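Bd3459 (Bdellovibrio bacteriovorus, PDB 5CEC) acts as a predatory endopeptidase, probably a serine peptidase related to D-Ala-D-Ala carboxypeptidases, and is bound by the ankyrin-repeat immunity protein Bd3460. Local coordinates at residues 71-76 with 251-256; 243-248 with 332-337; 138-143 with 215-220; 90-95 with 109-114. The protein carries 1 engineered substitution. One frame throughout, in Å; residues are numbered along the deposited sequence.

Contact 1: residues 71-76 with 251-256. With SO4 (sulfate ion), chain C.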
loop_
_atom_site.group_PDB
_atom_site.type_symbol
_atom_site.label_atom_id
_atom_site.label_comp_id
_atom_site.label_asym_id
_atom_site.label_seq_id
_atom_site.Cartn_x
_atom_site.Cartn_y
_atom_site.Cartn_z
ATOM N N ILE A 71 4.338 -8.209 -1.857
ATOM C CA ILE A 71 3.607 -9.369 -1.318
ATOM C C ILE A 71 4.409 -10.093 -0.247
ATOM O O ILE A 71 3.835 -10.812 0.582
ATOM C CB ILE A 71 3.020 -10.311 -2.374
ATOM C CG1 ILE A 71 4.098 -11.203 -3.018
ATOM C CG2 ILE A 71 2.166 -9.548 -3.349
ATOM C CD1 ILE A 71 3.538 -12.202 -4.025
ATOM N N SER A 72 5.707 -9.823 -0.172
ATOM C CA SER A 72 6.497 -10.203 0.992
ATOM C C SER A 72 5.814 -9.843 2.317
ATOM O O SER A 72 5.978 -10.512 3.328
ATOM C CB SER A 72 7.848 -9.477 0.994
ATOM O OG SER A 72 8.680 -9.879 -0.048
ATOM N N LYS A 73 5.101 -8.710 2.321
ATOM C CA LYS A 73 4.454 -8.245 3.567
ATOM C C LYS A 73 3.391 -9.207 4.079
ATOM O O LYS A 73 3.123 -9.210 5.265
ATOM C CB LYS A 73 3.921 -6.820 3.396
ATOM C CG LYS A 73 4.989 -5.794 3.059
ATOM C CD LYS A 73 4.443 -4.383 3.064
ATOM C CE LYS A 73 5.526 -3.343 2.908
ATOM N NZ LYS A 73 6.127 -3.326 1.561
ATOM N N VAL A 74 2.816 -10.015 3.190
ATOM C CA VAL A 74 1.863 -11.021 3.653
ATOM C C VAL A 74 2.593 -12.129 4.444
ATOM O O VAL A 74 2.059 -12.673 5.405
ATOM C CB VAL A 74 1.045 -11.614 2.507
ATOM C CG1 VAL A 74 0.039 -12.611 3.053
ATOM C CG2 VAL A 74 0.300 -10.532 1.732
ATOM N N VAL A 75 3.821 -12.441 4.044
ATOM C CA VAL A 75 4.629 -13.420 4.770
ATOM C C VAL A 75 5.004 -12.860 6.141
ATOM O O VAL A 75 4.871 -13.534 7.178
ATOM C CB VAL A 75 5.888 -13.805 3.979
ATOM C CG1 VAL A 75 6.623 -14.927 4.691
ATOM C CG2 VAL A 75 5.511 -14.301 2.570
ATOM N N THR A 76 5.415 -11.599 6.165
ATOM C CA THR A 76 5.702 -10.926 7.466
ATOM C C THR A 76 4.439 -10.898 8.365
ATOM O O THR A 76 4.553 -11.076 9.572
ATOM C CB THR A 76 6.253 -9.533 7.186
ATOM O OG1 THR A 76 7.399 -9.675 6.329
ATOM C CG2 THR A 76 6.625 -8.807 8.458
ATOM N N SER A 251 1.025 -0.541 1.914
ATOM C CA SER A 251 2.280 -1.196 1.546
ATOM C C SER A 251 3.442 -0.521 2.300
ATOM O O SER A 251 4.443 -0.099 1.731
ATOM C CB SER A 251 2.519 -1.228 0.056
ATOM O OG SER A 251 3.434 -2.287 -0.215
ATOM N N ASN A 252 3.317 -0.447 3.615
ATOM C CA ASN A 252 4.203 0.365 4.440
ATOM C C ASN A 252 5.506 -0.383 4.772
ATOM O O ASN A 252 5.501 -1.310 5.590
ATOM C CB ASN A 252 3.478 0.789 5.731
ATOM C CG ASN A 252 4.267 1.766 6.520
ATOM O OD1 ASN A 252 5.464 1.551 6.761
ATOM N ND2 ASN A 252 3.628 2.848 6.913
ATOM N N ASN A 253 6.605 0.049 4.158
ATOM C CA ASN A 253 7.902 -0.604 4.371
ATOM C C ASN A 253 8.390 -0.480 5.812
ATOM O O ASN A 253 9.009 -1.419 6.330
ATOM C CB ASN A 253 8.942 -0.028 3.439
ATOM C CG ASN A 253 8.710 -0.400 2.007
ATOM O OD1 ASN A 253 7.843 -1.194 1.652
ATOM N ND2 ASN A 253 9.510 0.205 1.150
ATOM N N TYR A 254 8.168 0.681 6.425
ATOM C CA TYR A 254 8.646 0.910 7.784
ATOM C C TYR A 254 8.051 -0.084 8.755
ATOM O O TYR A 254 8.784 -0.698 9.588
ATOM C CB TYR A 254 8.356 2.363 8.264
ATOM C CG TYR A 254 8.749 2.613 9.690
ATOM C CD1 TYR A 254 10.031 3.032 10.039
ATOM C CD2 TYR A 254 7.850 2.384 10.732
ATOM C CE1 TYR A 254 10.399 3.234 11.350
ATOM C CE2 TYR A 254 8.221 2.603 12.048
ATOM C CZ TYR A 254 9.488 3.021 12.369
ATOM O OH TYR A 254 9.869 3.190 13.665
ATOM N N ILE A 255 6.730 -0.256 8.665
ATOM C CA ILE A 255 6.077 -1.195 9.573
ATOM C C ILE A 255 6.600 -2.617 9.317
ATOM O O ILE A 255 6.914 -3.365 10.253
ATOM C CB ILE A 255 4.540 -1.167 9.482
ATOM C CG1 ILE A 255 3.986 0.239 9.771
ATOM C CG2 ILE A 255 3.893 -2.170 10.422
ATOM C CD1 ILE A 255 2.505 0.395 9.480
ATOM N N ALA A 256 6.653 -2.992 8.040
ATOM C CA ALA A 256 7.011 -4.379 7.700
ATOM C C ALA A 256 8.447 -4.684 8.142
ATOM O O ALA A 256 8.716 -5.768 8.690
ATOM C CB ALA A 256 6.863 -4.605 6.207
HETATM S S SO4 C . 3.088 -1.616 -3.692
HETATM O O1 SO4 C . 2.732 -0.168 -3.770
HETATM O O2 SO4 C . 3.325 -2.215 -5.015
HETATM O O3 SO4 C . 4.287 -1.748 -2.730
HETATM O O4 SO4 C . 2.014 -2.345 -3.000
#

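Contact 2: residues 243-248 with 332-337. With SO4 (sulfate ion), chain D.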
loop_
_atom_site.group_PDB
_atom_site.type_symbol
_atom_site.label_atom_id
_atom_site.label_comp_id
_atom_site.label_asym_id
_atom_site.label_seq_id
_atom_site.Cartn_x
_atom_site.Cartn_y
_atom_site.Cartn_z
ATOM N N ILE A 243 -2.539 -2.695 13.082
ATOM C CA ILE A 243 -1.212 -2.303 12.575
ATOM C C ILE A 243 -0.942 -2.983 11.228
ATOM O O ILE A 243 -0.465 -2.359 10.263
ATOM C CB ILE A 243 -0.109 -2.627 13.610
ATOM C CG1 ILE A 243 -0.325 -1.766 14.865
ATOM C CG2 ILE A 243 1.300 -2.428 12.989
ATOM C CD1 ILE A 243 0.542 -2.204 16.023
ATOM N N LEU A 244 -1.250 -4.274 11.172
ATOM C CA LEU A 244 -1.098 -5.049 9.934
ATOM C C LEU A 244 -2.010 -4.546 8.815
ATOM O O LEU A 244 -1.583 -4.391 7.672
ATOM C CB LEU A 244 -1.341 -6.543 10.185
ATOM C CG LEU A 244 -0.310 -7.200 11.095
ATOM C CD1 LEU A 244 -0.816 -8.548 11.549
ATOM C CD2 LEU A 244 1.051 -7.361 10.455
ATOM N N LYS A 245 -3.264 -4.243 9.170
ATOM C CA LYS A 245 -4.199 -3.675 8.192
ATOM C C LYS A 245 -3.635 -2.378 7.600
ATOM O O LYS A 245 -3.657 -2.191 6.373
ATOM C CB LYS A 245 -5.560 -3.405 8.835
ATOM C CG LYS A 245 -6.635 -2.909 7.892
ATOM C CD LYS A 245 -7.268 -3.995 7.073
ATOM C CE LYS A 245 -8.223 -3.403 6.041
ATOM N NZ LYS A 245 -8.982 -4.423 5.270
ATOM N N ARG A 246 -3.149 -1.485 8.467
ATOM C CA ARG A 246 -2.557 -0.227 7.975
ATOM C C ARG A 246 -1.374 -0.542 7.041
ATOM O O ARG A 246 -1.273 0.005 5.938
ATOM C CB ARG A 246 -2.112 0.630 9.132
ATOM C CG ARG A 246 -1.548 1.976 8.743
ATOM C CD ARG A 246 -2.535 2.841 7.983
ATOM N NE ARG A 246 -2.124 4.241 7.980
ATOM C CZ ARG A 246 -2.631 5.171 7.181
ATOM N NH1 ARG A 246 -3.478 4.878 6.193
ATOM N NH2 ARG A 246 -2.235 6.410 7.351
ATOM N N MET A 247 -0.502 -1.455 7.491
ATOM C CA MET A 247 0.679 -1.816 6.687
ATOM C C MET A 247 0.286 -2.327 5.308
ATOM O O MET A 247 0.892 -1.948 4.295
ATOM C CB MET A 247 1.465 -2.876 7.431
ATOM C CG MET A 247 2.656 -3.397 6.654
ATOM S SD MET A 247 3.511 -4.762 7.493
ATOM C CE MET A 247 2.370 -6.089 7.262
ATOM N N ASN A 248 -0.673 -3.245 5.279
ATOM C CA ASN A 248 -1.062 -3.898 4.038
ATOM C C ASN A 248 -1.998 -3.048 3.172
ATOM O O ASN A 248 -2.153 -3.334 1.988
ATOM C CB ASN A 248 -1.635 -5.282 4.315
ATOM C CG ASN A 248 -0.578 -6.249 4.763
ATOM O OD1 ASN A 248 0.571 -6.169 4.295
ATOM N ND2 ASN A 248 -0.933 -7.146 5.684
ATOM N N MET A 332 -5.611 -7.491 5.590
ATOM C CA MET A 332 -5.255 -7.224 4.189
ATOM C C MET A 332 -6.368 -6.451 3.518
ATOM O O MET A 332 -7.513 -6.437 3.996
ATOM C CB MET A 332 -5.041 -8.508 3.382
ATOM C CG MET A 332 -3.751 -9.207 3.708
ATOM S SD MET A 332 -3.646 -10.878 3.044
ATOM C CE MET A 332 -3.633 -10.474 1.309
ATOM N N ALA A 333 -6.001 -5.705 2.472
ATOM C CA ALA A 333 -6.900 -4.741 1.845
ATOM C C ALA A 333 -7.948 -5.433 0.983
ATOM O O ALA A 333 -7.675 -6.450 0.345
ATOM C CB ALA A 333 -6.096 -3.795 0.992
ATOM N N VAL A 334 -9.124 -4.833 0.920
ATOM C CA VAL A 334 -10.260 -5.322 0.147
ATOM C C VAL A 334 -10.464 -4.416 -1.068
ATOM O O VAL A 334 -10.633 -3.178 -0.952
ATOM C CB VAL A 334 -11.540 -5.394 0.993
ATOM C CG1 VAL A 334 -12.694 -5.915 0.162
ATOM C CG2 VAL A 334 -11.308 -6.291 2.198
ATOM N N ALA A 335 -10.408 -5.044 -2.238
ATOM C CA ALA A 335 -10.528 -4.322 -3.501
ATOM C C ALA A 335 -11.790 -3.457 -3.529
ATOM O O ALA A 335 -12.904 -3.945 -3.222
ATOM C CB ALA A 335 -10.591 -5.288 -4.652
ATOM N N ALA A 336 -11.607 -2.185 -3.877
ATOM C CA ALA A 336 -12.659 -1.173 -4.010
ATOM C C ALA A 336 -13.324 -0.725 -2.729
ATOM O O ALA A 336 -14.010 0.267 -2.737
ATOM C CB ALA A 336 -13.695 -1.570 -5.057
ATOM N N LYS A 337 -13.174 -1.468 -1.653
ATOM C CA LYS A 337 -13.785 -1.109 -0.371
ATOM C C LYS A 337 -12.819 -0.324 0.508
ATOM O O LYS A 337 -13.223 0.598 1.191
ATOM C CB LYS A 337 -14.224 -2.382 0.358
ATOM C CG LYS A 337 -15.240 -3.191 -0.429
ATOM C CD LYS A 337 -16.640 -2.621 -0.277
ATOM C CE LYS A 337 -17.264 -3.060 1.059
ATOM N NZ LYS A 337 -18.746 -2.895 1.081
HETATM S S SO4 D . -4.047 8.375 4.708
HETATM O O1 SO4 D . -4.950 9.392 4.122
HETATM O O2 SO4 D . -4.547 7.012 4.403
HETATM O O3 SO4 D . -3.848 8.560 6.165
HETATM O O4 SO4 D . -2.733 8.486 4.012
HETATM O O HOH W 1 -3.339 -5.874 1.398
#

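Contact 3: residues 138-143 with 215-220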
loop_
_atom_site.group_PDB
_atom_site.type_symbol
_atom_site.label_atom_id
_atom_site.label_comp_id
_atom_site.label_asym_id
_atom_site.label_seq_id
_atom_site.Cartn_x
_atom_site.Cartn_y
_atom_site.Cartn_z
ATOM N N LYS A 138 12.865 16.013 32.656
ATOM C CA LYS A 138 13.768 15.085 32.027
ATOM C C LYS A 138 12.925 13.990 31.364
ATOM O O LYS A 138 12.130 13.309 32.009
ATOM C CB LYS A 138 14.751 14.514 33.038
ATOM C CG LYS A 138 15.803 13.614 32.437
ATOM C CD LYS A 138 16.935 13.295 33.405
ATOM C CE LYS A 138 16.452 12.501 34.604
ATOM N NZ LYS A 138 17.602 12.052 35.447
ATOM N N LEU A 139 13.049 13.903 30.048
ATOM C CA LEU A 139 12.471 12.831 29.265
ATOM C C LEU A 139 13.565 11.890 28.831
ATOM O O LEU A 139 14.469 12.283 28.098
ATOM C CB LEU A 139 11.719 13.374 28.056
ATOM C CG LEU A 139 11.084 12.334 27.135
ATOM C CD1 LEU A 139 10.027 11.529 27.887
ATOM C CD2 LEU A 139 10.495 12.986 25.887
ATOM N N THR A 140 13.501 10.646 29.261
ATOM C CA THR A 140 14.477 9.644 28.833
ATOM C C THR A 140 13.764 8.494 28.169
ATOM O O THR A 140 12.558 8.377 28.265
ATOM C CB THR A 140 15.383 9.166 29.992
ATOM O OG1 THR A 140 14.620 8.442 30.951
ATOM C CG2 THR A 140 16.088 10.333 30.637
ATOM N N PHE A 141 14.514 7.676 27.438
ATOM C CA PHE A 141 13.942 6.597 26.643
ATOM C C PHE A 141 14.983 5.510 26.437
ATOM O O PHE A 141 16.188 5.795 26.435
ATOM C CB PHE A 141 13.434 7.110 25.292
ATOM C CG PHE A 141 14.535 7.635 24.399
ATOM C CD1 PHE A 141 14.995 8.938 24.521
ATOM C CD2 PHE A 141 15.161 6.803 23.489
ATOM C CE1 PHE A 141 16.039 9.391 23.753
ATOM C CE2 PHE A 141 16.208 7.260 22.741
ATOM C CZ PHE A 141 16.642 8.544 22.867
ATOM N N ASP A 142 14.514 4.273 26.272
ATOM C CA ASP A 142 15.420 3.134 26.078
ATOM C C ASP A 142 15.467 2.700 24.606
ATOM O O ASP A 142 14.906 3.330 23.703
ATOM C CB ASP A 142 15.089 1.973 27.042
ATOM C CG ASP A 142 13.815 1.238 26.716
ATOM O OD1 ASP A 142 13.241 1.394 25.611
ATOM O OD2 ASP A 142 13.382 0.464 27.610
ATOM N N GLU A 143 16.217 1.633 24.377
ATOM C CA GLU A 143 16.526 1.163 23.042
ATOM C C GLU A 143 15.380 0.442 22.356
ATOM O O GLU A 143 15.466 0.123 21.183
ATOM C CB GLU A 143 17.793 0.291 23.036
ATOM C CG GLU A 143 17.662 -1.052 23.737
ATOM C CD GLU A 143 17.986 -1.048 25.218
ATOM O OE1 GLU A 143 17.720 -0.059 25.951
ATOM O OE2 GLU A 143 18.469 -2.095 25.673
ATOM N N THR A 215 14.929 18.566 29.027
ATOM C CA THR A 215 16.110 17.737 28.751
ATOM C C THR A 215 15.649 16.396 28.226
ATOM O O THR A 215 14.707 15.815 28.748
ATOM C CB THR A 215 16.917 17.477 30.046
ATOM O OG1 THR A 215 17.278 18.730 30.611
ATOM C CG2 THR A 215 18.165 16.663 29.753
ATOM N N ILE A 216 16.320 15.901 27.197
ATOM C CA ILE A 216 16.005 14.610 26.591
ATOM C C ILE A 216 17.277 13.791 26.490
ATOM O O ILE A 216 18.286 14.283 25.960
ATOM C CB ILE A 216 15.372 14.780 25.194
ATOM C CG1 ILE A 216 14.116 15.647 25.303
ATOM C CG2 ILE A 216 15.076 13.407 24.571
ATOM C CD1 ILE A 216 13.500 16.060 23.995
ATOM N N SER A 217 17.235 12.542 26.951
ATOM C CA SER A 217 18.415 11.685 26.858
ATOM C C SER A 217 18.089 10.201 26.810
ATOM O O SER A 217 17.024 9.789 27.205
ATOM C CB SER A 217 19.416 11.994 27.957
ATOM O OG SER A 217 18.897 11.750 29.218
ATOM N N PHE A 218 19.014 9.438 26.243
ATOM C CA PHE A 218 18.906 7.988 26.120
ATOM C C PHE A 218 19.368 7.337 27.429
ATOM O O PHE A 218 20.435 7.696 27.978
ATOM C CB PHE A 218 19.787 7.550 24.945
ATOM C CG PHE A 218 19.921 6.074 24.786
ATOM C CD1 PHE A 218 18.831 5.299 24.494
ATOM C CD2 PHE A 218 21.159 5.451 24.874
ATOM C CE1 PHE A 218 18.944 3.927 24.329
ATOM C CE2 PHE A 218 21.280 4.084 24.709
ATOM C CZ PHE A 218 20.166 3.318 24.442
ATOM N N VAL A 219 18.548 6.414 27.935
ATOM C CA VAL A 219 18.904 5.554 29.076
ATOM C C VAL A 219 18.571 4.114 28.711
ATOM O O VAL A 219 17.400 3.780 28.538
ATOM C CB VAL A 219 18.162 5.950 30.379
ATOM C CG1 VAL A 219 18.519 4.989 31.508
ATOM C CG2 VAL A 219 18.502 7.384 30.774
ATOM N N LYS A 220 19.602 3.277 28.592
ATOM C CA LYS A 220 19.456 1.864 28.223
ATOM C C LYS A 220 18.603 1.104 29.223
ATOM O O LYS A 220 18.671 1.359 30.436
ATOM C CB LYS A 220 20.822 1.173 28.158
ATOM C CG LYS A 220 21.728 1.644 27.046
ATOM C CD LYS A 220 23.098 0.986 27.193
ATOM C CE LYS A 220 24.090 1.468 26.138
ATOM N NZ LYS A 220 25.459 1.578 26.717
#

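Contact 4: residues 90-95 with 109-114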
loop_
_atom_site.group_PDB
_atom_site.type_symbol
_atom_site.label_atom_id
_atom_site.label_comp_id
_atom_site.label_asym_id
_atom_site.label_seq_id
_atom_site.Cartn_x
_atom_site.Cartn_y
_atom_site.Cartn_z
ATOM N N PHE A 90 1.358 -3.592 21.603
ATOM C CA PHE A 90 2.664 -3.144 22.010
ATOM C C PHE A 90 2.441 -2.211 23.185
ATOM O O PHE A 90 1.785 -1.176 23.047
ATOM C CB PHE A 90 3.333 -2.419 20.844
ATOM C CG PHE A 90 3.670 -3.356 19.708
ATOM C CD1 PHE A 90 2.750 -3.656 18.711
ATOM C CD2 PHE A 90 4.911 -3.974 19.662
ATOM C CE1 PHE A 90 3.055 -4.562 17.700
ATOM C CE2 PHE A 90 5.220 -4.894 18.656
ATOM C CZ PHE A 90 4.294 -5.171 17.666
ATOM N N LYS A 91 3.006 -2.578 24.331
ATOM C CA LYS A 91 2.709 -1.894 25.616
ATOM C C LYS A 91 3.878 -0.992 25.979
ATOM O O LYS A 91 4.812 -1.415 26.684
ATOM C CB LYS A 91 2.410 -2.932 26.696
ATOM C CG LYS A 91 1.235 -3.809 26.333
ATOM C CD LYS A 91 1.067 -4.950 27.326
ATOM C CE LYS A 91 0.291 -6.111 26.727
ATOM N NZ LYS A 91 0.914 -6.686 25.483
ATOM N N THR A 92 3.862 0.238 25.461
ATOM C CA THR A 92 4.904 1.225 25.782
ATOM C C THR A 92 4.619 1.713 27.205
ATOM O O THR A 92 3.475 2.035 27.537
ATOM C CB THR A 92 4.860 2.392 24.782
ATOM O OG1 THR A 92 5.042 1.873 23.461
ATOM C CG2 THR A 92 5.941 3.414 25.065
ATOM N N LYS A 93 5.646 1.703 28.057
ATOM C CA LYS A 93 5.486 2.100 29.444
ATOM C C LYS A 93 6.164 3.435 29.706
ATOM O O LYS A 93 7.252 3.715 29.208
ATOM C CB LYS A 93 6.039 1.001 30.355
ATOM C CG LYS A 93 5.233 -0.279 30.270
ATOM C CD LYS A 93 5.848 -1.383 31.125
ATOM C CE LYS A 93 4.838 -2.503 31.359
ATOM N NZ LYS A 93 5.326 -3.498 32.348
ATOM N N LEU A 94 5.474 4.300 30.423
ATOM C CA LEU A 94 6.025 5.572 30.844
ATOM C C LEU A 94 6.156 5.494 32.362
ATOM O O LEU A 94 5.182 5.263 33.075
ATOM C CB LEU A 94 5.095 6.700 30.450
ATOM C CG LEU A 94 5.304 7.306 29.057
ATOM C CD1 LEU A 94 4.953 6.325 27.981
ATOM C CD2 LEU A 94 4.469 8.571 28.959
ATOM N N HIS A 95 7.345 5.747 32.846
ATOM C CA HIS A 95 7.634 5.785 34.270
ATOM C C HIS A 95 7.669 7.244 34.672
ATOM O O HIS A 95 8.551 7.960 34.232
ATOM C CB HIS A 95 8.960 5.084 34.525
ATOM C CG HIS A 95 8.953 3.652 34.110
ATOM N ND1 HIS A 95 8.606 2.652 34.987
ATOM C CD2 HIS A 95 9.199 3.043 32.921
ATOM C CE1 HIS A 95 8.680 1.485 34.375
ATOM N NE2 HIS A 95 9.033 1.692 33.119
ATOM N N GLU A 109 9.953 3.289 28.566
ATOM C CA GLU A 109 10.364 1.920 28.411
ATOM C C GLU A 109 9.652 1.413 27.170
ATOM O O GLU A 109 8.437 1.168 27.179
ATOM C CB GLU A 109 10.001 1.122 29.679
ATOM C CG GLU A 109 10.235 -0.380 29.543
ATOM C CD GLU A 109 9.800 -1.177 30.765
ATOM O OE1 GLU A 109 9.302 -0.580 31.738
ATOM O OE2 GLU A 109 9.927 -2.423 30.742
ATOM N N GLY A 110 10.397 1.313 26.069
ATOM C CA GLY A 110 9.766 1.012 24.799
ATOM C C GLY A 110 9.265 -0.412 24.653
ATOM O O GLY A 110 9.667 -1.308 25.386
ATOM N N SER A 111 8.379 -0.592 23.690
ATOM C CA SER A 111 7.810 -1.867 23.346
ATOM C C SER A 111 8.172 -2.338 21.927
ATOM O O SER A 111 7.652 -3.353 21.477
ATOM C CB SER A 111 6.280 -1.802 23.444
ATOM O OG SER A 111 5.777 -0.835 22.546
ATOM N N ARG A 112 8.968 -1.549 21.199
ATOM C CA ARG A 112 9.232 -1.768 19.771
ATOM C C ARG A 112 7.972 -1.685 18.915
ATOM O O ARG A 112 7.895 -2.213 17.815
ATOM C CB ARG A 112 9.987 -3.074 19.518
ATOM C CG ARG A 112 11.246 -3.203 20.359
ATOM C CD ARG A 112 12.193 -4.278 19.818
ATOM N NE ARG A 112 12.839 -3.844 18.580
ATOM C CZ ARG A 112 13.902 -3.054 18.500
ATOM N NH1 ARG A 112 14.511 -2.600 19.608
ATOM N NH2 ARG A 112 14.358 -2.720 17.294
ATOM N N ASP A 113 6.997 -0.903 19.392
ATOM C CA ASP A 113 5.794 -0.584 18.592
ATOM C C ASP A 113 6.314 -0.101 17.226
ATOM O O ASP A 113 7.062 0.879 17.165
ATOM C CB ASP A 113 4.988 0.499 19.337
ATOM C CG ASP A 113 3.731 0.934 18.635
ATOM O OD1 ASP A 113 3.554 0.722 17.420
ATOM O OD2 ASP A 113 2.899 1.517 19.361
ATOM N N PRO A 114 5.868 -0.744 16.136
ATOM C CA PRO A 114 6.362 -0.430 14.781
ATOM C C PRO A 114 5.546 0.602 14.046
ATOM O O PRO A 114 5.731 0.790 12.851
ATOM C CB PRO A 114 6.271 -1.786 14.067
ATOM C CG PRO A 114 5.054 -2.381 14.665
ATOM C CD PRO A 114 5.060 -1.972 16.125
HETATM O O HOH W 2 7.591 1.807 22.224
HETATM O O HOH W 3 2.776 1.759 22.170
#

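Contact 1: residues 71-76 with 251-256
The ammonium group of K73 is the centre of the contact. K73 NZ donates to N253 OD1 at 2.7 Å, arriving nearly along the C=O axis (163°), so the lysine tip meets the amide oxygen almost head-on while the two side chains cross at about a right angle. A second, weak bond runs from K73 NZ to S251 OG at 3.4 Å, and S70 OG and S290 O also bond to this nitrogen. Four oxygens surround the buried amine, one of them only weakly bonded, a setting that would probably favour the charged form if the hydroxyls do not donate to it. S251 OG in turn donates to O3 of the sulfate ion at 2.7 Å; S70, T358 and S360 bind the same anion, and K357 reaches S251 OG weakly. The arrangement is consistent with the SxxK, SxN and KTG motifs of penicillin-recognising serine peptidases, to whose clan this S13 family belongs, and the sulfate probably marks the substrate pocket. Behind the tip, the K73 chain runs extended from CG to CE and bends only at chi4 (70°), which swings NZ toward S251 and N253. K73 CE lies 3.8 Å from A256 CB and passes 3.4 Å from N252 O. One turn further along the helix, T76 CG2 rests on A256 O at 3.7 Å. T76 OG1 bonds outward to G289 O, and N253 ND2 to G159 O, which fixes the amide flip. N252 caps helix 253-262: its OD1 accepts from I255 N at 2.9 Å, while Q250 binds its ND2.

Contact 2: residues 243-248 with 332-337
The R246 guanidinium meets a sulfate ion with its edge, the sulfur lying in the plane of the group. R246 NH1 donates to sulfate O2 at 3.0 Å in an almost straight bond (178°) and R246 NH2 to sulfate O3 at 2.9 Å, a two-pronged grip; NE is turned to a salt bridge with E152. The other flat group is the amide of N248, whose side chain crosses that of M332 obliquely, with N248 ND2 4.0 Å from M332 CG. That nitrogen is held by V331 O and T77 OG1, which sets the orientation of the amide. From another side of helix 240-250, K245 reaches across to the other segment. CG is anti to the backbone N, and a bend at chi2 (79°) sends the rest of the chain, fully extended, to M332. K245 NZ donates to M332 O at 2.8 Å from well above the carbonyl plane; D338 forms a salt bridge with the same nitrogen, and S329 O and Y421 OH bond to it too. The contact thus joins the helix leading into the probable SxN motif to the short, weakly bonded edge strand 333-334 of the antiparallel sheet, which pairs with strand 354-361 through A333 and A356. Between the last residue of 243-248 and that strand sits a water, donating to N248 O at 2.9 Å and accepting from A333 N at 2.9 Å.

Contact 3: residues 138-143 with 215-220
The most extensive packing is where F141 and F218 meet, on the face shared with L139 and I216. F218 CA sits over one face of the F141 ring, 4.1 Å from its centroid, a CH-pi contact offset toward the rim. The rings are oblique, planes 50° apart, with F141 CE2 at 3.7 Å from F218 CD1. F141 CG sits flanked by both the backbone N and C (chi1 65°), which swings the ring over the neighbouring strand; V174 and L178 of helix 167-182 pack against it. At the N-terminal ends of the two strands the side chains face solvent: K138 and T215 are exposed. On the T140 face, V219 CG2 touches T140 CB at 3.7 Å, while T140 OG1 bonds to H107. The strands run parallel, and the chain between them passes through helices 167-182 and 188-200, a beta-alpha-beta type crossover connection. L139 N donates to T215 O at 2.8 Å, nearly straight, and S217 N to L139 O at 3.0 Å. F141 N to S217 O is weak at 3.3 Å, before V219 N regains F141 O at 2.9 Å. The backbone therefore sets the pairing, whereas the L139, F141, I216 and F218 face is held largely by apolar and aromatic contacts.

Contact 4: residues 90-95 with 109-114
E109 leaves strand 104-109 with CG anti to the backbone N (chi1 173°) and stays extended to its carboxylate. Its CB lies in the plane of the H95 ring, 3.6 Å from H95 NE2. Further out the chain runs beside K93, both pointing the same way, with E109 CD and K93 CD 4.0 Å apart. At the tip, E109 OE1 accepts from H95 NE2 at 2.7 Å with its anti lone pair, and ring and carboxylate are nearly coplanar (13°). The carboxylate, and a sulfate ion near the H95 side chain, would tend to favour a protonated imidazole; K93 NZ, farther off, could soften this. At the backbone K93 and E109 are an antiparallel hydrogen-bonded pair: K93 N donates to E109 O at 3.0 Å and E109 N to K93 O at 2.8 Å. Past G110 side chains and water take over. One water joins T92 OG1 to S111 N, and another joins T92 OG1 to D113 OD2, while D113 OD1 accepts from L115 N. At the far end, P114 CD stands over the centre of the F90 ring, 3.6 Å from its centroid, a CH-pi contact, while S111 O lies at the ring edge, 3.3 Å from F90 CD2. I243 of helix 240-250 meets this pair. Strands 91-98 and 104-109 form a beta-hairpin whose outgoing strand here peels off into the loop before helix 118-130.

In the fold
Contacts 1 and 2 lie near the chain's centre, their centres 11 Å apart, and share consecutive helices 240-250 and 253-262; N252 N probably bonds to M247 O. Contacts 3 and 4, 13 Å apart, belong to one mixed sheet and meet through D142 OD1 and G110 N. Along the chain, 90-95 with 109-114 and then 138-143 with 215-220 both fall between the two halves of contact 1, whereas contacts 1 and 2 cross. Most of the mixed sheet thus falls between the probable SxxK and SxN motifs. Y254 and I255 touch P114, and I243 touches F90 and P114, joining contact 4 to the probable active-site region, while contact 3 lies 30 Å from contact 1, centre to centre.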